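Local structure of cortical-lytic enzyme (Clostridium perfringens, 5JIP) at residues 17-22 / 29-34; 153-158 / 191-196; 238-243 / 247-252. The protein acts as a family 25 muramidase, probably with lysozyme activity, and takes part in hydrolysis of the spore cortex peptidoglycan during germination. All blocks are in the same frame, centred on the assembly; numbering follows the deposited sequence.

Contact 1: residues 17-22 / 29-34; sequences PDLNEF and LTLAKN
P17 and L31 have their CA atoms 8.9 Å apart, the nearest CA pair between strand 17-19 and helix 29-34. The backbones stand well apart, and side chains make the contact. L31 carries the helix side of it. Its CG is anti to the carbonyl carbon (chi1 -69°), and the chain then runs on extended (chi2 178°), which sends CD1 out towards the strand. L19 comes to meet it, and the two leucines reach each other tip to tip, CD1 of L19 lying 4.2 Å from CD1 of L31. The ring of P17 adds a looser apolar touch, CG of P17 being 4.5 Å from CD1 of L31. V217 packs against both P17 and L19, and L31 also touches L210. All three touching residues are buried. Between P17 and L19, OD1 of D18 accepts hydrogen bonds from N220 and Q203. Just beyond the strand, OD1 of N20 accepts from the backbone N of F22 at 2.9 Å, which makes an Asx turn. The contact packs a helix on its own strand in the beta-alpha-beta unit of strand 15-19, helix 28-34 and strand 38-44, as in the TIM-barrel-like fold of family 25 enzymes.

Contact 2: residues 153-158 / 191-196; sequences FFIGLY and PNVGGW
I155 is the residue of helix 153-157 that reaches the loop 191-196, where V193 and W196 receive it. From its CB the chain forks. CG2, anti to the backbone N, faces the backbone of G194, whose N lies 4.7 Å from CG2 of I155. CG1 takes the other course and stays 4.7 Å from CZ3 of W196. It passes the chain on extended (chi2 171°), so the real touching is left to CD1. That methyl has two partners. CD1 of I155 is 4.0 Å from CZ3 of W196, coming obliquely to the indole. CD1 of I155 is also 4.1 Å from CG2 of V193. With CG1 of the valine anti to its carbonyl carbon (chi1 -65°), CG2 is left between the backbone N and the carbonyl carbon. The tip of one isoleucine thus bridges two side chains of the loop.

The loop is shaped by a type I' beta turn from V193 to W196, closed by the bond from W196 N to V193 O at 3.0 Å. G194 and G195 fill its two central positions with positive phi. The turn brings V193 and W196 back beside each other, and G194 O lies over one face of the indole, towards its rim. W196 NE1 is satisfied by the carbonyl of M173. D160 takes the N-H of G194 and also touches I155 and V193. The arrangement is apolar packing in the family 25 barrel. It joins the short helix after strand 147-151 to the long loop between strands 175-178 and 201-208.

Contact 3: residues 238-243 / 247-252; sequences LNAYIS and IFVNWT
N239 O is held by two groups of the partner strand. The backbone N of N250 gives it a nearly straight hydrogen bond of 2.8 Å, and CA of V249 adds a CA-H...O contact at 3.4 Å. The return bond runs from N239 N to N250 O. Y241 and F248 form the second hydrogen-bonded pair of this antiparallel ladder, and F248 N to Y241 O is the straighter of its two bonds. A240 with V249 and I242 with I247 are non-hydrogen-bonded pairs.

The asparagines also meet through their side chains. ND2 of N239 donates to OD1 of N250 at 3.2 Å, in the carbonyl plane of the acceptor, although the two amides stand 80° apart. Next to them, Y241 lies across F248. Its CG sits between the backbone N and the carbonyl carbon (chi1 67°), which swings the ring over the neighbouring strand. CB of F248 then lies over one face of the phenol, 3.4 Å from CZ of Y241, a CH-pi contact. The ring planes are almost parallel (6°) but slid apart, with centroids 5.0 Å from each other, so they barely overlap. The OH of Y241 rests over one face of the F248 ring.

On the other face of the sheet, I242 and I247 lie side by side, CG1 of I242 being 4.1 Å from CG1 of I247. A240 and V249 pack beside them. I242, I247 and V249 meet strand 296-304 of the facing sheet, while W251 packs on Y262 and I300. The three-on-four strand order is consistent with a fibronectin type III-like beta sandwich, in which this hairpin would be the A-B pair.

Contacts 1 and 2 both belong to the family 25 barrel. Their centres are 28 Å apart and their nearest atoms about 15 Å; they do not touch and join different parts of that fold. Contact 3 lies in the C-terminal beta sandwich. Its centre is 43 Å from that of contact 1 and 48 Å from that of contact 2, and contacts 2 and 3 are on opposite sides of the chain's centre. The three follow one another along the sequence without interleaving. A magnesium ion is bound by D227 and M230, from the segment between strands 217-221 and 239-243, and by D258 and D304, from the sandwich part of the chain. All three contacts lie away from it.

Contact 1: residues 17-22 / 29-34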
# COMPACT_ATOMS: atom_id res chain seq x y z
N PRO A 17 10.22 16.78 -20.56
CA PRO A 17 10.10 18.23 -20.47
C PRO A 17 8.79 18.66 -19.84
O PRO A 17 7.82 17.89 -19.77
CB PRO A 17 10.17 18.65 -21.94
CG PRO A 17 9.40 17.53 -22.63
CD PRO A 17 9.85 16.28 -21.90
N ASP A 18 8.75 19.92 -19.42
CA ASP A 18 7.46 20.57 -19.26
C ASP A 18 7.39 21.75 -20.21
O ASP A 18 8.41 22.39 -20.53
CB ASP A 18 7.17 20.99 -17.80
CG ASP A 18 8.24 21.89 -17.22
OD1 ASP A 18 9.24 21.35 -16.69
OD2 ASP A 18 8.07 23.13 -17.27
N LEU A 19 6.17 22.00 -20.71
CA LEU A 19 5.91 22.88 -21.84
C LEU A 19 4.69 23.75 -21.56
O LEU A 19 3.85 23.42 -20.72
CB LEU A 19 5.64 22.08 -23.13
CG LEU A 19 6.63 20.99 -23.56
CD1 LEU A 19 6.03 20.17 -24.71
CD2 LEU A 19 7.94 21.60 -23.96
N ASN A 20 4.58 24.86 -22.28
CA ASN A 20 3.37 25.66 -22.24
C ASN A 20 3.24 26.39 -23.57
O ASN A 20 3.96 26.09 -24.53
CB ASN A 20 3.36 26.61 -21.03
CG ASN A 20 4.51 27.61 -21.05
OD1 ASN A 20 5.03 28.00 -22.10
ND2 ASN A 20 4.91 28.02 -19.86
N GLU A 21 2.29 27.32 -23.65
CA GLU A 21 2.01 27.96 -24.93
C GLU A 21 3.19 28.75 -25.49
O GLU A 21 3.18 29.10 -26.68
CB GLU A 21 0.80 28.87 -24.79
CG GLU A 21 1.03 30.10 -23.94
CD GLU A 21 -0.24 30.89 -23.78
OE1 GLU A 21 -0.41 31.88 -24.56
OE2 GLU A 21 -1.07 30.51 -22.93
N PHE A 22 4.20 29.03 -24.68
CA PHE A 22 5.37 29.78 -25.14
C PHE A 22 6.49 28.87 -25.60
O PHE A 22 7.52 29.35 -26.07
CB PHE A 22 5.84 30.74 -24.02
CG PHE A 22 4.72 31.58 -23.48
CD1 PHE A 22 4.06 32.47 -24.30
CD2 PHE A 22 4.30 31.46 -22.15
CE1 PHE A 22 3.02 33.21 -23.83
CE2 PHE A 22 3.26 32.18 -21.68
CZ PHE A 22 2.61 33.08 -22.50
N LEU A 29 5.96 14.02 -32.12
CA LEU A 29 6.42 12.74 -32.61
C LEU A 29 7.88 12.52 -32.24
O LEU A 29 8.30 11.40 -31.94
CB LEU A 29 6.21 12.65 -34.14
CG LEU A 29 6.47 11.27 -34.73
CD1 LEU A 29 5.55 10.24 -34.10
CD2 LEU A 29 6.27 11.31 -36.24
N THR A 30 8.68 13.58 -32.26
CA THR A 30 10.07 13.46 -31.85
C THR A 30 10.17 13.23 -30.34
O THR A 30 10.94 12.38 -29.88
CB THR A 30 10.82 14.72 -32.25
OG1 THR A 30 10.72 14.87 -33.67
CG2 THR A 30 12.30 14.65 -31.85
N LEU A 31 9.38 13.97 -29.56
CA LEU A 31 9.44 13.81 -28.11
C LEU A 31 8.98 12.42 -27.67
O LEU A 31 9.42 11.92 -26.63
CB LEU A 31 8.57 14.87 -27.46
CG LEU A 31 9.06 16.33 -27.57
CD1 LEU A 31 8.08 17.27 -26.91
CD2 LEU A 31 10.45 16.47 -26.94
N ALA A 32 8.09 11.79 -28.43
CA ALA A 32 7.63 10.45 -28.07
C ALA A 32 8.78 9.47 -28.00
O ALA A 32 8.69 8.45 -27.29
CB ALA A 32 6.58 9.96 -29.07
N LYS A 33 9.85 9.74 -28.74
CA LYS A 33 11.00 8.84 -28.81
C LYS A 33 12.02 9.11 -27.72
O LYS A 33 12.81 8.20 -27.40
CB LYS A 33 11.72 8.97 -30.16
CG LYS A 33 10.91 8.55 -31.35
CD LYS A 33 10.55 7.07 -31.30
CE LYS A 33 9.06 6.87 -31.55
NZ LYS A 33 8.25 6.96 -30.31
N ASN A 34 12.03 10.30 -27.14
CA ASN A 34 13.06 10.65 -26.17
C ASN A 34 12.54 11.05 -24.80
O ASN A 34 13.36 11.25 -23.90
CB ASN A 34 13.99 11.74 -26.74
CG ASN A 34 13.29 13.06 -27.04
OD1 ASN A 34 12.23 13.38 -26.47
ND2 ASN A 34 13.88 13.83 -27.95

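Contact 2: residues 153-158 / 191-196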
# COMPACT_ATOMS: atom_id res chain seq x y z
N PHE A 153 14.66 27.69 -3.90
CA PHE A 153 14.75 29.07 -3.42
C PHE A 153 13.46 29.51 -2.75
O PHE A 153 13.47 30.06 -1.64
CB PHE A 153 15.10 29.99 -4.58
CG PHE A 153 15.16 31.44 -4.20
CD1 PHE A 153 16.29 31.95 -3.60
CD2 PHE A 153 14.09 32.28 -4.43
CE1 PHE A 153 16.36 33.28 -3.24
CE2 PHE A 153 14.15 33.61 -4.07
CZ PHE A 153 15.29 34.11 -3.48
N PHE A 154 12.33 29.25 -3.41
CA PHE A 154 11.02 29.63 -2.91
C PHE A 154 10.72 28.99 -1.56
O PHE A 154 10.25 29.66 -0.64
CB PHE A 154 9.96 29.24 -3.94
CG PHE A 154 8.61 29.81 -3.69
CD1 PHE A 154 8.29 31.07 -4.14
CD2 PHE A 154 7.63 29.07 -3.02
CE1 PHE A 154 7.04 31.61 -3.92
CE2 PHE A 154 6.37 29.60 -2.80
CZ PHE A 154 6.07 30.86 -3.25
N ILE A 155 10.99 27.68 -1.43
CA ILE A 155 10.82 27.01 -0.14
C ILE A 155 11.62 27.75 0.92
O ILE A 155 11.13 27.99 2.02
CB ILE A 155 11.23 25.52 -0.25
CG1 ILE A 155 10.19 24.75 -1.10
CG2 ILE A 155 11.35 24.88 1.11
CD1 ILE A 155 10.62 23.33 -1.44
N GLY A 156 12.84 28.16 0.57
CA GLY A 156 13.70 28.85 1.53
C GLY A 156 13.17 30.20 1.95
O GLY A 156 13.40 30.64 3.08
N LEU A 157 12.46 30.89 1.06
CA LEU A 157 11.84 32.15 1.42
C LEU A 157 10.76 31.97 2.47
O LEU A 157 10.42 32.93 3.18
CB LEU A 157 11.19 32.80 0.20
CG LEU A 157 12.04 33.59 -0.76
CD1 LEU A 157 11.12 34.00 -1.89
CD2 LEU A 157 12.64 34.80 -0.07
N TYR A 158 10.16 30.80 2.53
CA TYR A 158 9.00 30.55 3.38
C TYR A 158 9.36 29.58 4.50
O TYR A 158 8.55 28.73 4.89
CB TYR A 158 7.84 30.04 2.55
CG TYR A 158 7.16 31.16 1.81
CD1 TYR A 158 6.22 31.96 2.45
CD2 TYR A 158 7.49 31.45 0.49
CE1 TYR A 158 5.60 33.00 1.78
CE2 TYR A 158 6.87 32.49 -0.19
CZ TYR A 158 5.93 33.25 0.46
OH TYR A 158 5.30 34.28 -0.19
N PRO A 191 18.76 19.03 -1.95
CA PRO A 191 18.79 18.63 -0.55
C PRO A 191 17.41 18.24 -0.07
O PRO A 191 16.39 18.63 -0.64
CB PRO A 191 19.27 19.89 0.17
CG PRO A 191 18.74 20.98 -0.63
CD PRO A 191 18.80 20.50 -2.07
N ASN A 192 17.37 17.51 1.03
CA ASN A 192 16.10 17.17 1.66
C ASN A 192 15.59 18.39 2.42
O ASN A 192 16.30 18.96 3.25
CB ASN A 192 16.26 15.94 2.56
CG ASN A 192 16.49 14.63 1.76
OD1 ASN A 192 16.14 14.50 0.57
ND2 ASN A 192 17.04 13.64 2.43
N VAL A 193 14.36 18.82 2.11
CA VAL A 193 13.80 20.07 2.62
C VAL A 193 12.30 19.91 2.79
O VAL A 193 11.68 18.98 2.26
CB VAL A 193 14.09 21.28 1.68
CG1 VAL A 193 15.58 21.56 1.61
CG2 VAL A 193 13.53 21.04 0.31
N GLY A 194 11.71 20.85 3.53
CA GLY A 194 10.27 20.92 3.70
C GLY A 194 9.63 19.72 4.35
O GLY A 194 8.42 19.54 4.22
N GLY A 195 10.40 18.89 5.03
CA GLY A 195 9.86 17.66 5.59
C GLY A 195 9.56 16.58 4.58
O GLY A 195 9.06 15.52 4.97
N TRP A 196 9.81 16.83 3.29
CA TRP A 196 9.64 15.82 2.27
C TRP A 196 10.74 14.78 2.36
O TRP A 196 11.93 15.12 2.29
CB TRP A 196 9.65 16.48 0.89
CG TRP A 196 8.31 17.03 0.47
CD1 TRP A 196 7.18 16.31 0.15
CD2 TRP A 196 7.96 18.41 0.29
NE1 TRP A 196 6.17 17.16 -0.19
CE2 TRP A 196 6.63 18.45 -0.14
CE3 TRP A 196 8.66 19.62 0.44
CZ2 TRP A 196 5.96 19.65 -0.39
CZ3 TRP A 196 8.00 20.80 0.17
CH2 TRP A 196 6.66 20.81 -0.24

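Contact 3: residues 238-243 / 247-252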
# COMPACT_ATOMS: atom_id res chain seq x y z
N LEU A 238 -10.73 -10.37 -14.95
CA LEU A 238 -11.60 -10.52 -13.81
C LEU A 238 -12.58 -11.66 -14.06
O LEU A 238 -13.14 -11.77 -15.15
CB LEU A 238 -12.37 -9.23 -13.54
CG LEU A 238 -13.28 -9.24 -12.32
CD1 LEU A 238 -12.48 -9.44 -11.02
CD2 LEU A 238 -14.15 -7.95 -12.27
N ASN A 239 -12.80 -12.47 -13.05
CA ASN A 239 -13.66 -13.64 -13.16
C ASN A 239 -14.23 -13.95 -11.80
O ASN A 239 -13.57 -13.73 -10.78
CB ASN A 239 -12.89 -14.86 -13.69
CG ASN A 239 -13.77 -16.08 -13.82
OD1 ASN A 239 -14.79 -16.05 -14.52
ND2 ASN A 239 -13.39 -17.16 -13.16
N ALA A 240 -15.46 -14.45 -11.78
CA ALA A 240 -16.09 -14.79 -10.51
C ALA A 240 -17.08 -15.92 -10.74
O ALA A 240 -17.63 -16.06 -11.84
CB ALA A 240 -16.83 -13.59 -9.91
N TYR A 241 -17.32 -16.70 -9.69
CA TYR A 241 -18.36 -17.71 -9.69
C TYR A 241 -18.90 -17.84 -8.28
O TYR A 241 -18.23 -17.51 -7.30
CB TYR A 241 -17.84 -19.06 -10.23
CG TYR A 241 -16.80 -19.76 -9.36
CD1 TYR A 241 -17.18 -20.59 -8.31
CD2 TYR A 241 -15.44 -19.59 -9.61
CE1 TYR A 241 -16.24 -21.23 -7.53
CE2 TYR A 241 -14.48 -20.22 -8.82
CZ TYR A 241 -14.89 -21.04 -7.79
OH TYR A 241 -13.96 -21.68 -7.01
N ILE A 242 -20.14 -18.34 -8.18
CA ILE A 242 -20.81 -18.57 -6.91
C ILE A 242 -20.83 -20.07 -6.64
O ILE A 242 -21.19 -20.85 -7.52
CB ILE A 242 -22.22 -17.98 -6.89
CG1 ILE A 242 -22.15 -16.46 -7.05
CG2 ILE A 242 -22.93 -18.34 -5.61
CD1 ILE A 242 -23.48 -15.74 -6.92
N SER A 243 -20.44 -20.46 -5.44
CA SER A 243 -20.54 -21.84 -5.00
C SER A 243 -20.83 -21.82 -3.51
O SER A 243 -20.20 -21.07 -2.76
CB SER A 243 -19.25 -22.62 -5.29
OG SER A 243 -19.38 -23.99 -4.94
N ILE A 247 -18.83 -16.09 -2.95
CA ILE A 247 -18.42 -15.62 -4.26
C ILE A 247 -16.91 -15.75 -4.36
O ILE A 247 -16.17 -15.19 -3.53
CB ILE A 247 -18.87 -14.18 -4.52
CG1 ILE A 247 -20.37 -14.04 -4.26
CG2 ILE A 247 -18.58 -13.81 -5.98
CD1 ILE A 247 -20.87 -12.62 -4.25
N PHE A 248 -16.44 -16.50 -5.35
CA PHE A 248 -15.02 -16.71 -5.58
C PHE A 248 -14.59 -15.80 -6.73
O PHE A 248 -15.05 -15.97 -7.86
CB PHE A 248 -14.74 -18.18 -5.91
CG PHE A 248 -15.01 -19.10 -4.75
CD1 PHE A 248 -16.30 -19.49 -4.44
CD2 PHE A 248 -13.96 -19.57 -3.97
CE1 PHE A 248 -16.55 -20.34 -3.36
CE2 PHE A 248 -14.19 -20.40 -2.89
CZ PHE A 248 -15.48 -20.79 -2.58
N VAL A 249 -13.73 -14.83 -6.43
CA VAL A 249 -13.33 -13.82 -7.41
C VAL A 249 -11.84 -13.95 -7.67
O VAL A 249 -11.05 -14.15 -6.74
CB VAL A 249 -13.67 -12.39 -6.92
CG1 VAL A 249 -13.38 -11.37 -8.02
CG2 VAL A 249 -15.13 -12.31 -6.46
N ASN A 250 -11.44 -13.83 -8.94
CA ASN A 250 -10.02 -13.86 -9.25
C ASN A 250 -9.74 -12.92 -10.41
O ASN A 250 -10.66 -12.49 -11.12
CB ASN A 250 -9.53 -15.29 -9.55
CG ASN A 250 -9.99 -15.80 -10.90
OD1 ASN A 250 -11.16 -16.14 -11.10
ND2 ASN A 250 -9.06 -15.88 -11.83
N TRP A 251 -8.46 -12.58 -10.58
CA TRP A 251 -8.07 -11.64 -11.62
C TRP A 251 -6.60 -11.84 -11.96
O TRP A 251 -5.85 -12.50 -11.24
CB TRP A 251 -8.36 -10.19 -11.18
CG TRP A 251 -7.72 -9.79 -9.87
CD1 TRP A 251 -6.50 -9.22 -9.70
CD2 TRP A 251 -8.30 -9.91 -8.55
NE1 TRP A 251 -6.26 -8.99 -8.35
CE2 TRP A 251 -7.34 -9.40 -7.63
CE3 TRP A 251 -9.50 -10.40 -8.07
CZ2 TRP A 251 -7.57 -9.38 -6.25
CZ3 TRP A 251 -9.73 -10.37 -6.70
CH2 TRP A 251 -8.77 -9.87 -5.81
N THR A 252 -6.20 -11.26 -13.09
CA THR A 252 -4.80 -11.18 -13.46
C THR A 252 -4.12 -10.12 -12.63
O THR A 252 -4.67 -9.03 -12.43
CB THR A 252 -4.65 -10.85 -14.94
OG1 THR A 252 -5.31 -11.85 -15.71
CG2 THR A 252 -3.17 -10.75 -15.33